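Local coordinates for catechol 1,2 dioxygenase (PDB 2XSU), which probably uses a ferric iron to open the ring of catechol between its two hydroxyls with dioxygen, giving cis,cis-muconate, at residues G141-T146 and G189-L194; P233-L238 and V291-E296. The protein carries 1 engineered substitution. One frame throughout, in Å; residues are numbered along the deposited sequence.

Contact 1 (G141-T146 and G189-L194); sequences GTVTDT and GKYVAL
Gly189, in the turn leading into strand 190-196, makes the first bond to strand 136-145: its carbonyl O takes the N-H of Val143 at 2.8 Å, and the CA of Thr142 also leans on this oxygen. The positive phi of 75° suits a glycine, and a CB would also sit tightly against Val143 O and Thr142 CG2.

Lys190 pairs with Thr142 as an antiparallel non-hydrogen-bonded pair, and their side chains lie on the same face of the sheet. The lysine chain bends at chi2, chi3 and chi4, folding back over the neighbouring strand instead of running straight out. Its CD comes to 3.1 Å from Thr142 OG1, while its CE lies 3.4 Å from Gly141 O. NZ has a weak, long ion pair with Glu140.

Tyr191 faces Gly141 across an antiparallel hydrogen-bonded pair: Tyr191 N gives to Gly141 O at 3.0 Å, and Gly141 N returns a longer bond to Tyr191 O at 3.2 Å. CG is set between the backbone N and the carbonyl carbon (chi1 76°), and the ring lies across the glycine. Gly141 N stands 3.5 Å above one ring face, displaced toward the rim, with CE2 the same distance from Gly141 CA. A CB on Gly141 would clash with CE2. Val143 CG2 makes a looser apolar contact with CD2, 4.4 Å away. Tyr191 OH is hydrogen-bonded to Phe289 O and to Tyr228 OH.

Glycine at 141 thus leaves room for one face of the Tyr191 ring to rest, near its rim, on the Gly141 backbone within the Dioxygenase domain's beta-sheet. The backbone pairing fixes where the tyrosine sits, and the two bonds of OH, with Gly141 against one face, should limit how far the ring can move.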
loop_
_atom_site.group_PDB
_atom_site.type_symbol
_atom_site.label_atom_id
_atom_site.label_comp_id
_atom_site.label_asym_id
_atom_site.label_seq_id
_atom_site.Cartn_x
_atom_site.Cartn_y
_atom_site.Cartn_z
ATOM N N GLY A 141 -31.132 -25.264 2.414
ATOM C CA GLY A 141 -30.294 -26.259 1.780
ATOM C C GLY A 141 -29.939 -27.382 2.718
ATOM O O GLY A 141 -30.157 -27.288 3.926
ATOM N N THR A 142 -29.382 -28.435 2.125
ATOM C CA THR A 142 -28.842 -29.565 2.850
ATOM C C THR A 142 -27.337 -29.585 2.628
ATOM O O THR A 142 -26.868 -29.346 1.499
ATOM C CB THR A 142 -29.483 -30.864 2.320
ATOM O OG1 THR A 142 -30.917 -30.769 2.420
ATOM C CG2 THR A 142 -28.990 -32.102 3.118
ATOM N N VAL A 143 -26.579 -29.888 3.679
ATOM C CA VAL A 143 -25.131 -30.033 3.570
ATOM C C VAL A 143 -24.819 -31.530 3.583
ATOM O O VAL A 143 -25.224 -32.247 4.502
ATOM C CB VAL A 143 -24.379 -29.299 4.701
ATOM C CG1 VAL A 143 -22.843 -29.472 4.564
ATOM C CG2 VAL A 143 -24.766 -27.794 4.710
ATOM N N THR A 144 -24.124 -31.987 2.548
ATOM C CA THR A 144 -23.826 -33.417 2.379
ATOM C C THR A 144 -22.360 -33.642 2.036
ATOM O O THR A 144 -21.620 -32.693 1.707
ATOM C CB THR A 144 -24.677 -34.049 1.250
ATOM O OG1 THR A 144 -24.373 -33.442 -0.016
ATOM C CG2 THR A 144 -26.165 -33.942 1.534
ATOM N N ASP A 145 -21.940 -34.907 2.092
ATOM C CA ASP A 145 -20.659 -35.290 1.503
ATOM C C ASP A 145 -20.852 -35.511 -0.009
ATOM O O ASP A 145 -21.964 -35.351 -0.526
ATOM C CB ASP A 145 -20.072 -36.520 2.223
ATOM C CG ASP A 145 -20.898 -37.783 2.031
ATOM O OD1 ASP A 145 -21.782 -37.840 1.148
ATOM O OD2 ASP A 145 -20.628 -38.745 2.786
ATOM N N THR A 146 -19.792 -35.890 -0.723
ATOM C CA THR A 146 -19.900 -36.067 -2.187
ATOM C C THR A 146 -20.800 -37.225 -2.649
ATOM O O THR A 146 -21.174 -37.276 -3.831
ATOM C CB THR A 146 -18.525 -36.203 -2.865
ATOM O OG1 THR A 146 -17.784 -37.239 -2.214
ATOM C CG2 THR A 146 -17.755 -34.873 -2.787
ATOM N N GLY A 189 -29.329 -32.575 8.239
ATOM C CA GLY A 189 -28.300 -31.866 7.453
ATOM C C GLY A 189 -28.804 -30.549 6.909
ATOM O O GLY A 189 -28.175 -29.969 6.022
ATOM N N LYS A 190 -29.928 -30.068 7.433
ATOM C CA LYS A 190 -30.594 -28.882 6.882
ATOM C C LYS A 190 -30.261 -27.589 7.597
ATOM O O LYS A 190 -30.060 -27.559 8.818
ATOM C CB LYS A 190 -32.117 -29.066 6.906
ATOM C CG LYS A 190 -32.702 -30.053 5.881
ATOM C CD LYS A 190 -32.834 -29.443 4.444
ATOM C CE LYS A 190 -33.433 -28.011 4.381
ATOM N NZ LYS A 190 -34.876 -27.931 4.801
ATOM N N TYR A 191 -30.162 -26.497 6.819
ATOM C CA TYR A 191 -30.209 -25.143 7.337
ATOM C C TYR A 191 -31.337 -24.349 6.652
ATOM O O TYR A 191 -31.671 -24.586 5.491
ATOM C CB TYR A 191 -28.843 -24.421 7.187
ATOM C CG TYR A 191 -28.579 -23.965 5.754
ATOM C CD1 TYR A 191 -28.861 -22.646 5.378
ATOM C CD2 TYR A 191 -28.091 -24.849 4.800
ATOM C CE1 TYR A 191 -28.669 -22.211 4.023
ATOM C CE2 TYR A 191 -27.866 -24.435 3.456
ATOM C CZ TYR A 191 -28.156 -23.118 3.100
ATOM O OH TYR A 191 -27.963 -22.708 1.798
ATOM N N VAL A 192 -31.902 -23.394 7.379
ATOM C CA VAL A 192 -32.885 -22.469 6.832
ATOM C C VAL A 192 -32.559 -21.081 7.355
ATOM O O VAL A 192 -32.406 -20.865 8.568
ATOM C CB VAL A 192 -34.342 -22.831 7.285
ATOM C CG1 VAL A 192 -35.363 -21.829 6.737
ATOM C CG2 VAL A 192 -34.697 -24.248 6.896
ATOM N N ALA A 193 -32.435 -20.137 6.422
ATOM C CA ALA A 193 -32.309 -18.751 6.757
ATOM C C ALA A 193 -33.515 -17.954 6.263
ATOM O O ALA A 193 -33.854 -17.972 5.081
ATOM C CB ALA A 193 -31.012 -18.165 6.162
ATOM N N LEU A 194 -34.137 -17.230 7.180
ATOM C CA LEU A 194 -35.178 -16.247 6.845
ATOM C C LEU A 194 -34.541 -14.860 6.828
ATOM O O LEU A 194 -33.981 -14.378 7.820
ATOM C CB LEU A 194 -36.356 -16.333 7.853
ATOM C CG LEU A 194 -37.443 -15.243 7.733
ATOM C CD1 LEU A 194 -38.142 -15.247 6.369
ATOM C CD2 LEU A 194 -38.468 -15.389 8.891
#

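Contact 2 (P233-L238 and V291-E296); sequences PGYRKL and VELVKE
Two nearly straight backbone bonds flank the single bridge between Tyr235 and Lys295: Arg236 N to Val294 O and Glu296 N to Gly234 O, each 2.9 Å. The Tyr235 ring brings its edge to Val294 O, with CD1 3.5 Å away, and crosses the Leu293 side chain at about a right angle, CD1 meeting Leu293 CB. Arg236 lies beside Val294, pointing the same way, its CD 3.9 Å from Val294 CG1; its guanidinium goes on to Asp94, in a salt bridge, and to Pro301 O. A water links Arg236 O with Val294 N, extending the pairing where the backbones part.

Segment 233-238 is the loop joining antiparallel strands 221-231 and 238-244, so this contact ties a beta-hairpin connection to the end of strand 284-293 in the same mixed sheet. Where the loop enters strand 238-244, Leu238 turns inward, its CD2 3.8 Å from Val291 CG1 and its CB against Leu293 CD2.

At the other end Glu296 reaches along the loop with its chain extended beyond CG. CG lies anti to its own carbonyl carbon (chi1 -82°) and packs 3.3 Å from Tyr235 C. OE2 comes to 3.2 Å from Tyr235 O; both are acceptors, so the approach is probably unfavourable. One water donates to OE1 and accepts from Gly234 N, while another accepts from Lys237 N.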
loop_
_atom_site.group_PDB
_atom_site.type_symbol
_atom_site.label_atom_id
_atom_site.label_comp_id
_atom_site.label_asym_id
_atom_site.label_seq_id
_atom_site.Cartn_x
_atom_site.Cartn_y
_atom_site.Cartn_z
ATOM N N PRO A 233 -16.205 -30.974 11.099
ATOM C CA PRO A 233 -15.097 -31.897 11.414
ATOM C C PRO A 233 -14.961 -32.987 10.377
ATOM O O PRO A 233 -15.957 -33.615 9.982
ATOM C CB PRO A 233 -15.529 -32.514 12.753
ATOM C CG PRO A 233 -16.378 -31.480 13.377
ATOM C CD PRO A 233 -17.086 -30.742 12.256
ATOM N N GLY A 234 -13.732 -33.187 9.913
ATOM C CA GLY A 234 -13.445 -34.188 8.893
ATOM C C GLY A 234 -13.588 -33.758 7.444
ATOM O O GLY A 234 -13.326 -34.550 6.527
ATOM N N TYR A 235 -14.046 -32.524 7.237
ATOM C CA TYR A 235 -14.257 -31.977 5.881
ATOM C C TYR A 235 -13.442 -30.715 5.601
ATOM O O TYR A 235 -13.077 -29.964 6.521
ATOM C CB TYR A 235 -15.758 -31.720 5.632
ATOM C CG TYR A 235 -16.564 -32.997 5.661
ATOM C CD1 TYR A 235 -16.789 -33.734 4.491
ATOM C CD2 TYR A 235 -17.081 -33.489 6.872
ATOM C CE1 TYR A 235 -17.514 -34.931 4.523
ATOM C CE2 TYR A 235 -17.798 -34.680 6.908
ATOM C CZ TYR A 235 -18.010 -35.391 5.736
ATOM O OH TYR A 235 -18.721 -36.577 5.756
ATOM N N ARG A 236 -13.161 -30.499 4.311
ATOM C CA ARG A 236 -12.438 -29.315 3.863
ATOM C C ARG A 236 -13.339 -28.077 3.991
ATOM O O ARG A 236 -14.454 -28.093 3.478
ATOM C CB ARG A 236 -12.021 -29.484 2.403
ATOM C CG ARG A 236 -11.220 -30.758 2.105
ATOM C CD ARG A 236 -10.717 -30.730 0.661
ATOM N NE ARG A 236 -9.534 -29.881 0.476
ATOM C CZ ARG A 236 -9.315 -29.124 -0.607
ATOM N NH1 ARG A 236 -10.236 -29.036 -1.560
ATOM N NH2 ARG A 236 -8.199 -28.422 -0.718
ATOM N N LYS A 237 -12.839 -27.027 4.630
ATOM C CA LYS A 237 -13.597 -25.757 4.750
ATOM C C LYS A 237 -13.819 -25.143 3.368
ATOM O O LYS A 237 -12.921 -25.161 2.501
ATOM C CB LYS A 237 -12.867 -24.759 5.633
ATOM C CG LYS A 237 -13.698 -23.509 5.940
ATOM C CD LYS A 237 -13.035 -22.677 7.021
ATOM C CE LYS A 237 -13.936 -21.509 7.467
ATOM N NZ LYS A 237 -13.433 -20.913 8.751
ATOM N N LEU A 238 -15.015 -24.593 3.190
ATOM C CA LEU A 238 -15.424 -24.032 1.913
ATOM C C LEU A 238 -15.724 -22.556 2.046
ATOM O O LEU A 238 -16.463 -22.153 2.937
ATOM C CB LEU A 238 -16.659 -24.752 1.382
ATOM C CG LEU A 238 -17.342 -24.184 0.116
ATOM C CD1 LEU A 238 -16.416 -24.283 -1.099
ATOM C CD2 LEU A 238 -18.652 -24.885 -0.177
ATOM N N VAL A 291 -25.146 -27.666 -0.327
ATOM C CA VAL A 291 -23.698 -27.615 -0.260
ATOM C C VAL A 291 -23.141 -29.023 -0.139
ATOM O O VAL A 291 -23.582 -29.800 0.710
ATOM C CB VAL A 291 -23.212 -26.778 0.931
ATOM C CG1 VAL A 291 -21.696 -26.827 1.031
ATOM C CG2 VAL A 291 -23.658 -25.317 0.779
ATOM N N GLU A 292 -22.169 -29.329 -0.985
ATOM C CA GLU A 292 -21.448 -30.600 -0.914
ATOM C C GLU A 292 -20.006 -30.345 -0.487
ATOM O O GLU A 292 -19.263 -29.583 -1.137
ATOM C CB GLU A 292 -21.507 -31.280 -2.285
ATOM C CG GLU A 292 -20.710 -32.548 -2.449
ATOM C CD GLU A 292 -20.851 -33.113 -3.866
ATOM O OE1 GLU A 292 -21.945 -33.619 -4.203
ATOM O OE2 GLU A 292 -19.878 -33.014 -4.652
ATOM N N LEU A 293 -19.613 -30.980 0.611
ATOM C CA LEU A 293 -18.263 -30.864 1.153
ATOM C C LEU A 293 -17.410 -32.087 0.806
ATOM O O LEU A 293 -17.924 -33.219 0.719
ATOM C CB LEU A 293 -18.304 -30.688 2.683
ATOM C CG LEU A 293 -19.028 -29.461 3.228
ATOM C CD1 LEU A 293 -19.023 -29.501 4.766
ATOM C CD2 LEU A 293 -18.354 -28.194 2.720
ATOM N N VAL A 294 -16.122 -31.840 0.611
ATOM C CA VAL A 294 -15.147 -32.892 0.281
ATOM C C VAL A 294 -14.482 -33.358 1.582
ATOM O O VAL A 294 -14.147 -32.548 2.442
ATOM C CB VAL A 294 -14.097 -32.359 -0.732
ATOM C CG1 VAL A 294 -13.017 -33.410 -1.042
ATOM C CG2 VAL A 294 -14.783 -31.896 -2.036
ATOM N N LYS A 295 -14.294 -34.673 1.737
ATOM C CA LYS A 295 -13.622 -35.173 2.942
ATOM C C LYS A 295 -12.153 -34.743 2.993
ATOM O O LYS A 295 -11.457 -34.684 1.955
ATOM C CB LYS A 295 -13.755 -36.709 3.092
ATOM C CG LYS A 295 -13.173 -37.532 1.945
ATOM C CD LYS A 295 -12.676 -38.923 2.417
ATOM C CE LYS A 295 -12.099 -39.785 1.260
ATOM N NZ LYS A 295 -11.264 -39.043 0.250
ATOM N N GLU A 296 -11.688 -34.412 4.191
ATOM C CA GLU A 296 -10.291 -34.045 4.396
ATOM C C GLU A 296 -9.451 -35.300 4.229
ATOM O O GLU A 296 -9.683 -36.294 4.913
ATOM C CB GLU A 296 -10.061 -33.499 5.800
ATOM C CG GLU A 296 -10.423 -32.038 5.996
ATOM C CD GLU A 296 -10.289 -31.582 7.456
ATOM O OE1 GLU A 296 -10.311 -32.453 8.366
ATOM O OE2 GLU A 296 -10.170 -30.351 7.689
HETATM O O HOH W 1 -11.477 -31.817 11.194
HETATM O O HOH W 2 -15.264 -29.075 0.906
HETATM O O HOH W 3 -10.585 -27.627 6.320
#

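Both contacts belong to one mixed beta-sheet of the Dioxygenase domain, their centres 13 Å apart. They come in series along the chain, contact 1 closing before contact 2 opens. The sheet joins them directly: strands 136-145 and 284-293 run parallel as neighbours, with probable hydrogen bonds from Thr144 N to Val291 O and from Leu293 N to Thr144 O, each 2.9 Å. Thr146 and Asp145 also pack against Glu292. Strand 136-145 therefore has strand 190-196 on one edge and strand 284-293 on the other. Tyr191 and Leu238 each lie about 11 Å from the iron ligand His227, side chain to side chain; His225 and His227 are carried by strand 221-231 of the same sheet, which leads into the loop of contact 2.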